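Local coordinates for galactose mutarotase-like protein (Clostridium acetobutylicum, PDB 3OS7) that probably binds carbohydrate and may interconvert the anomers of an aldose, as aldose 1-epimerases of the galactose mutarotase family do, at residues K145-Y157 and T167-P179. Sequence-based numbering, arbitrary orientation. Where two conformers were deposited one is given.
With EDO (1,2-ethanediol), chain H.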
loop_
_atom_site.group_PDB
_atom_site.type_symbol
_atom_site.label_atom_id
_atom_site.label_comp_id
_atom_site.label_asym_id
_atom_site.label_seq_id
_atom_site.Cartn_x
_atom_site.Cartn_y
_atom_site.Cartn_z
ATOM N N LYS A 145 -12.613 20.841 -7.347
ATOM C CA LYS A 145 -12.245 22.236 -7.061
ATOM C C LYS A 145 -10.926 22.412 -6.308
ATOM O O LYS A 145 -10.262 23.465 -6.440
ATOM C CB LYS A 145 -13.365 22.949 -6.290
ATOM C CG LYS A 145 -13.688 22.379 -4.939
ATOM C CD LYS A 145 -14.867 23.153 -4.306
ATOM C CE LYS A 145 -15.875 22.206 -3.631
ATOM N NZ LYS A 145 -16.689 21.370 -4.605
ATOM N N TYR A 146 -10.545 21.413 -5.510
ATOM C CA TYR A 146 -9.262 21.444 -4.810
ATOM C C TYR A 146 -8.071 20.898 -5.624
ATOM O O TYR A 146 -6.919 21.282 -5.372
ATOM C CB TYR A 146 -9.335 20.664 -3.506
ATOM C CG TYR A 146 -10.414 21.164 -2.589
ATOM C CD1 TYR A 146 -10.272 22.373 -1.931
ATOM C CD2 TYR A 146 -11.573 20.437 -2.409
ATOM C CE1 TYR A 146 -11.267 22.848 -1.089
ATOM C CE2 TYR A 146 -12.568 20.895 -1.577
ATOM C CZ TYR A 146 -12.415 22.110 -0.936
ATOM O OH TYR A 146 -13.403 22.575 -0.102
ATOM N N PHE A 147 -8.352 19.973 -6.545
ATOM C CA PHE A 147 -7.325 19.336 -7.376
ATOM C C PHE A 147 -7.880 19.181 -8.791
ATOM O O PHE A 147 -8.464 18.143 -9.156
ATOM C CB PHE A 147 -6.955 17.999 -6.764
ATOM C CG PHE A 147 -5.789 17.355 -7.386
ATOM C CD1 PHE A 147 -4.517 17.811 -7.118
ATOM C CD2 PHE A 147 -5.949 16.275 -8.247
ATOM C CE1 PHE A 147 -3.408 17.192 -7.703
ATOM C CE2 PHE A 147 -4.839 15.650 -8.810
ATOM C CZ PHE A 147 -3.588 16.116 -8.545
ATOM N N SER A 148 -7.753 20.240 -9.580
ATOM C CA SER A 148 -8.482 20.302 -10.834
ATOM C C SER A 148 -7.754 19.603 -11.986
ATOM O O SER A 148 -7.401 20.231 -13.003
ATOM C CB SER A 148 -8.812 21.753 -11.189
ATOM O OG SER A 148 -9.561 22.343 -10.139
ATOM N N HIS A 149 -7.582 18.293 -11.832
ATOM C CA HIS A 149 -7.046 17.440 -12.876
ATOM C C HIS A 149 -7.893 16.193 -12.958
ATOM O O HIS A 149 -7.912 15.401 -12.003
ATOM C CB HIS A 149 -5.607 16.989 -12.569
ATOM C CG HIS A 149 -4.638 18.114 -12.377
ATOM N ND1 HIS A 149 -3.996 18.733 -13.425
ATOM C CD2 HIS A 149 -4.188 18.717 -11.254
ATOM C CE1 HIS A 149 -3.201 19.679 -12.954
ATOM N NE2 HIS A 149 -3.321 19.710 -11.638
ATOM N N GLU A 150 -8.586 15.992 -14.078
ATOM C CA GLU A 150 -9.229 14.709 -14.339
ATOM C C GLU A 150 -8.170 13.602 -14.414
ATOM O O GLU A 150 -7.065 13.812 -14.899
ATOM C CB GLU A 150 -10.083 14.748 -15.612
ATOM C CG GLU A 150 -11.297 15.683 -15.462
ATOM C CD GLU A 150 -12.337 15.544 -16.567
ATOM O OE1 GLU A 150 -11.964 15.616 -17.742
ATOM O OE2 GLU A 150 -13.550 15.409 -16.255
ATOM N N PHE A 151 -8.493 12.441 -13.881
ATOM C CA PHE A 151 -7.579 11.303 -13.946
ATOM C C PHE A 151 -8.332 9.987 -13.828
ATOM O O PHE A 151 -9.488 9.963 -13.421
ATOM C CB PHE A 151 -6.451 11.420 -12.885
ATOM C CG PHE A 151 -6.911 11.319 -11.441
ATOM C CD1 PHE A 151 -7.151 10.090 -10.863
ATOM C CD2 PHE A 151 -7.060 12.468 -10.654
ATOM C CE1 PHE A 151 -7.562 9.994 -9.538
ATOM C CE2 PHE A 151 -7.455 12.391 -9.348
ATOM C CZ PHE A 151 -7.706 11.116 -8.783
ATOM N N GLN A 152 -7.675 8.894 -14.214
ATOM C CA GLN A 152 -8.192 7.569 -13.940
ATOM C C GLN A 152 -7.095 6.772 -13.259
ATOM O O GLN A 152 -5.999 6.628 -13.785
ATOM C CB GLN A 152 -8.609 6.825 -15.202
ATOM C CG GLN A 152 -9.243 5.457 -14.932
ATOM C CD GLN A 152 -9.572 4.715 -16.211
ATOM O OE1 GLN A 152 -8.676 4.204 -16.900
ATOM N NE2 GLN A 152 -10.860 4.646 -16.534
ATOM N N PHE A 153 -7.427 6.239 -12.095
ATOM C CA PHE A 153 -6.619 5.262 -11.409
ATOM C C PHE A 153 -7.113 3.847 -11.774
ATOM O O PHE A 153 -8.315 3.611 -11.970
ATOM C CB PHE A 153 -6.741 5.475 -9.897
ATOM C CG PHE A 153 -5.484 5.901 -9.213
ATOM C CD1 PHE A 153 -4.600 4.970 -8.718
ATOM C CD2 PHE A 153 -5.212 7.261 -9.009
ATOM C CE1 PHE A 153 -3.469 5.369 -8.040
ATOM C CE2 PHE A 153 -4.075 7.666 -8.326
ATOM C CZ PHE A 153 -3.211 6.731 -7.847
ATOM N N LYS A 154 -6.192 2.898 -11.854
ATOM C CA LYS A 154 -6.547 1.499 -12.078
ATOM C C LYS A 154 -5.695 0.607 -11.204
ATOM O O LYS A 154 -4.474 0.821 -11.085
ATOM C CB LYS A 154 -6.340 1.106 -13.540
ATOM C CG LYS A 154 -6.646 -0.346 -13.830
ATOM C CD LYS A 154 -6.927 -0.640 -15.337
ATOM C CE LYS A 154 -5.885 -0.125 -16.289
ATOM N NZ LYS A 154 -6.544 0.075 -17.644
ATOM N N LEU A 155 -6.348 -0.354 -10.568
ATOM C CA LEU A 155 -5.658 -1.427 -9.856
ATOM C C LEU A 155 -5.969 -2.706 -10.630
ATOM O O LEU A 155 -7.127 -3.058 -10.829
ATOM C CB LEU A 155 -6.113 -1.552 -8.403
ATOM C CG LEU A 155 -6.223 -0.298 -7.566
ATOM C CD1 LEU A 155 -6.679 -0.579 -6.137
ATOM C CD2 LEU A 155 -4.912 0.448 -7.564
ATOM N N SER A 156 -4.921 -3.376 -11.075
ATOM C CA SER A 156 -5.032 -4.608 -11.820
ATOM C C SER A 156 -4.415 -5.755 -11.032
ATOM O O SER A 156 -3.192 -5.834 -10.839
ATOM C CB SER A 156 -4.368 -4.450 -13.188
ATOM O OG SER A 156 -4.549 -5.645 -13.936
ATOM N N TYR A 157 -5.272 -6.635 -10.527
ATOM C CA TYR A 157 -4.840 -7.729 -9.686
ATOM C C TYR A 157 -4.843 -9.038 -10.429
ATOM O O TYR A 157 -5.870 -9.456 -10.957
ATOM C CB TYR A 157 -5.746 -7.821 -8.460
ATOM C CG TYR A 157 -5.464 -6.737 -7.465
ATOM C CD1 TYR A 157 -4.309 -6.797 -6.675
ATOM C CD2 TYR A 157 -6.301 -5.668 -7.302
ATOM C CE1 TYR A 157 -4.030 -5.832 -5.749
ATOM C CE2 TYR A 157 -6.013 -4.684 -6.356
ATOM C CZ TYR A 157 -4.871 -4.774 -5.591
ATOM O OH TYR A 157 -4.548 -3.804 -4.647
ATOM N N THR A 167 -0.723 -4.431 -10.225
ATOM C CA THR A 167 -0.224 -3.363 -11.097
ATOM C C THR A 167 -1.117 -2.135 -10.877
ATOM O O THR A 167 -2.312 -2.152 -11.183
ATOM C CB THR A 167 -0.167 -3.801 -12.600
ATOM O OG1 THR A 167 0.655 -4.964 -12.736
ATOM C CG2 THR A 167 0.431 -2.697 -13.497
ATOM N N THR A 168 -0.511 -1.073 -10.349
ATOM C CA THR A 168 -1.191 0.190 -10.023
ATOM C C THR A 168 -0.835 1.199 -11.105
ATOM O O THR A 168 0.318 1.337 -11.472
ATOM C CB THR A 168 -0.726 0.724 -8.665
ATOM O OG1 THR A 168 -0.872 -0.318 -7.691
ATOM C CG2 THR A 168 -1.492 1.969 -8.254
ATOM N N SER A 169 -1.820 1.893 -11.644
ATOM C CA SER A 169 -1.501 2.895 -12.663
ATOM C C SER A 169 -2.431 4.052 -12.559
ATOM O O SER A 169 -3.560 3.910 -12.087
ATOM C CB SER A 169 -1.552 2.283 -14.074
ATOM O OG SER A 169 -2.799 1.688 -14.315
ATOM N N VAL A 170 -1.950 5.210 -13.003
ATOM C CA VAL A 170 -2.772 6.376 -13.085
ATOM C C VAL A 170 -2.394 7.116 -14.360
ATOM O O VAL A 170 -1.232 7.088 -14.763
ATOM C CB VAL A 170 -2.644 7.282 -11.843
ATOM C CG1 VAL A 170 -1.224 7.638 -11.568
ATOM C CG2 VAL A 170 -3.491 8.502 -12.016
ATOM N N VAL A 171 -3.393 7.729 -14.993
ATOM C CA VAL A 171 -3.201 8.504 -16.216
ATOM C C VAL A 171 -3.798 9.894 -15.967
ATOM O O VAL A 171 -4.878 10.021 -15.419
ATOM C CB VAL A 171 -3.808 7.823 -17.476
ATOM C CG1 VAL A 171 -5.276 7.512 -17.323
ATOM C CG2 VAL A 171 -3.601 8.713 -18.699
ATOM N N ASN A 172 -3.042 10.922 -16.329
ATOM C CA ASN A 172 -3.477 12.295 -16.233
ATOM C C ASN A 172 -4.359 12.571 -17.445
ATOM O O ASN A 172 -3.871 12.519 -18.568
ATOM C CB ASN A 172 -2.251 13.204 -16.227
ATOM C CG ASN A 172 -2.596 14.676 -16.236
ATOM O OD1 ASN A 172 -3.746 15.084 -16.024
ATOM N ND2 ASN A 172 -1.582 15.497 -16.490
ATOM N N LEU A 173 -5.646 12.818 -17.209
ATOM C CA LEU A 173 -6.610 13.100 -18.275
ATOM C C LEU A 173 -6.885 14.610 -18.425
ATOM O O LEU A 173 -7.807 15.017 -19.140
ATOM C CB LEU A 173 -7.907 12.315 -18.023
ATOM C CG LEU A 173 -7.749 10.770 -18.031
ATOM C CD1 LEU A 173 -9.037 10.027 -17.594
ATOM C CD2 LEU A 173 -7.227 10.258 -19.407
ATOM N N SER A 174 -6.102 15.432 -17.745
ATOM C CA SER A 174 -6.269 16.873 -17.719
ATOM C C SER A 174 -5.378 17.512 -18.768
ATOM O O SER A 174 -4.532 16.842 -19.357
ATOM C CB SER A 174 -5.936 17.464 -16.331
ATOM O OG SER A 174 -4.554 17.724 -16.119
ATOM N N SER A 175 -5.548 18.826 -18.925
ATOM C CA SER A 175 -4.778 19.595 -19.890
ATOM C C SER A 175 -3.512 20.220 -19.295
ATOM O O SER A 175 -2.821 20.976 -19.969
ATOM C CB SER A 175 -5.669 20.676 -20.486
ATOM O OG SER A 175 -6.077 21.591 -19.492
ATOM N N GLU A 176 -3.208 19.903 -18.030
ATOM C CA GLU A 176 -2.072 20.485 -17.323
ATOM C C GLU A 176 -1.220 19.411 -16.651
ATOM O O GLU A 176 -1.671 18.294 -16.397
ATOM C CB GLU A 176 -2.561 21.458 -16.252
ATOM C CG GLU A 176 -3.278 22.688 -16.794
ATOM C CD GLU A 176 -3.837 23.555 -15.695
ATOM O OE1 GLU A 176 -4.854 23.162 -15.073
ATOM O OE2 GLU A 176 -3.270 24.638 -15.457
ATOM N N GLU A 177 -0.003 19.796 -16.303
ATOM C CA GLU A 177 0.901 18.941 -15.552
ATOM C C GLU A 177 0.300 18.580 -14.185
ATOM O O GLU A 177 -0.090 19.465 -13.453
ATOM C CB GLU A 177 2.200 19.716 -15.352
ATOM C CG GLU A 177 3.391 18.878 -15.108
ATOM C CD GLU A 177 4.627 19.686 -14.752
ATOM O OE1 GLU A 177 4.560 20.940 -14.626
ATOM O OE2 GLU A 177 5.674 19.049 -14.583
HETATM N N MSE A 178 0.254 17.287 -13.857
HETATM C CA MSE A 178 -0.399 16.789 -12.652
HETATM C C MSE A 178 0.636 16.292 -11.632
HETATM O O MSE A 178 1.428 15.410 -11.928
HETATM C CB MSE A 178 -1.333 15.642 -12.988
HETATM C CG MSE A 178 -2.238 15.233 -11.842
HETATM SE SE MSE A 178 -3.221 13.633 -12.185
HETATM C CE MSE A 178 -2.014 12.300 -11.515
ATOM N N PRO A 179 0.606 16.842 -10.417
ATOM C CA PRO A 179 1.468 16.303 -9.348
ATOM C C PRO A 179 1.173 14.843 -9.084
ATOM O O PRO A 179 0.006 14.436 -9.116
ATOM C CB PRO A 179 1.036 17.117 -8.117
ATOM C CG PRO A 179 0.423 18.371 -8.697
ATOM C CD PRO A 179 -0.206 17.974 -9.967
HETATM C C1 EDO H . -3.741 4.191 -16.332
HETATM O O1 EDO H . -3.432 2.884 -16.810
HETATM C C2 EDO H . -5.047 4.156 -15.538
HETATM O O2 EDO H . -6.141 3.703 -16.360
HETATM O O HOH W 1 -6.155 20.890 -15.186
HETATM O O HOH W 2 -10.147 17.317 -18.036
HETATM O O HOH W 3 -1.059 -7.155 -12.194
#
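Phe151 to Ser156 pair with Thr167 to Asn172 as the two arms of an antiparallel beta hairpin, and beyond its open end His149 docks against the loop leading into the strand that starts at Met178. Gln152-Val171, Lys154-Ser169 and Ser156-Thr167 are the hydrogen-bonded pairs, each joined by two backbone bonds. On the buried face, Val170 CB sits over the centre of the Phe153 ring, 3.9 Å from its centroid, while Thr168 CG2 meets the edge of that ring. Val182 and Trp117 also touch Phe153. In the beta-supersandwich of the galactose mutarotase family, this hairpin lies between strands 128-137 and 329-340. Its other face carries Gln152 and Ser169, where a 1,2-ethanediol, probably from the crystallisation liquor, bridges Gln152 OE1 and Ser169 OG.

At the loop, His149 ND1 donates to Ser174 OG (2.9 Å), which lies in the imidazole plane, and NE2 bonds to Tyr95, so both ring nitrogens are held. Met178 CA covers one face of this ring. Met178, present as selenomethionine, turns its side chain away from its own backbone N (chi1 -169°), which brings CG to 3.7 Å from Phe147 CZ and sets the selenium at the edge of the Phe147 ring in a Met-aromatic contact. Asn172 ties the loop together: OD1 takes both Ser174 N, in an Asx turn, and Ser174 OG, on a lone pair, while ND2 reaches Glu176 O at 2.8 Å. Ser174 OG in turn accepts from Glu176 N, making an ST turn.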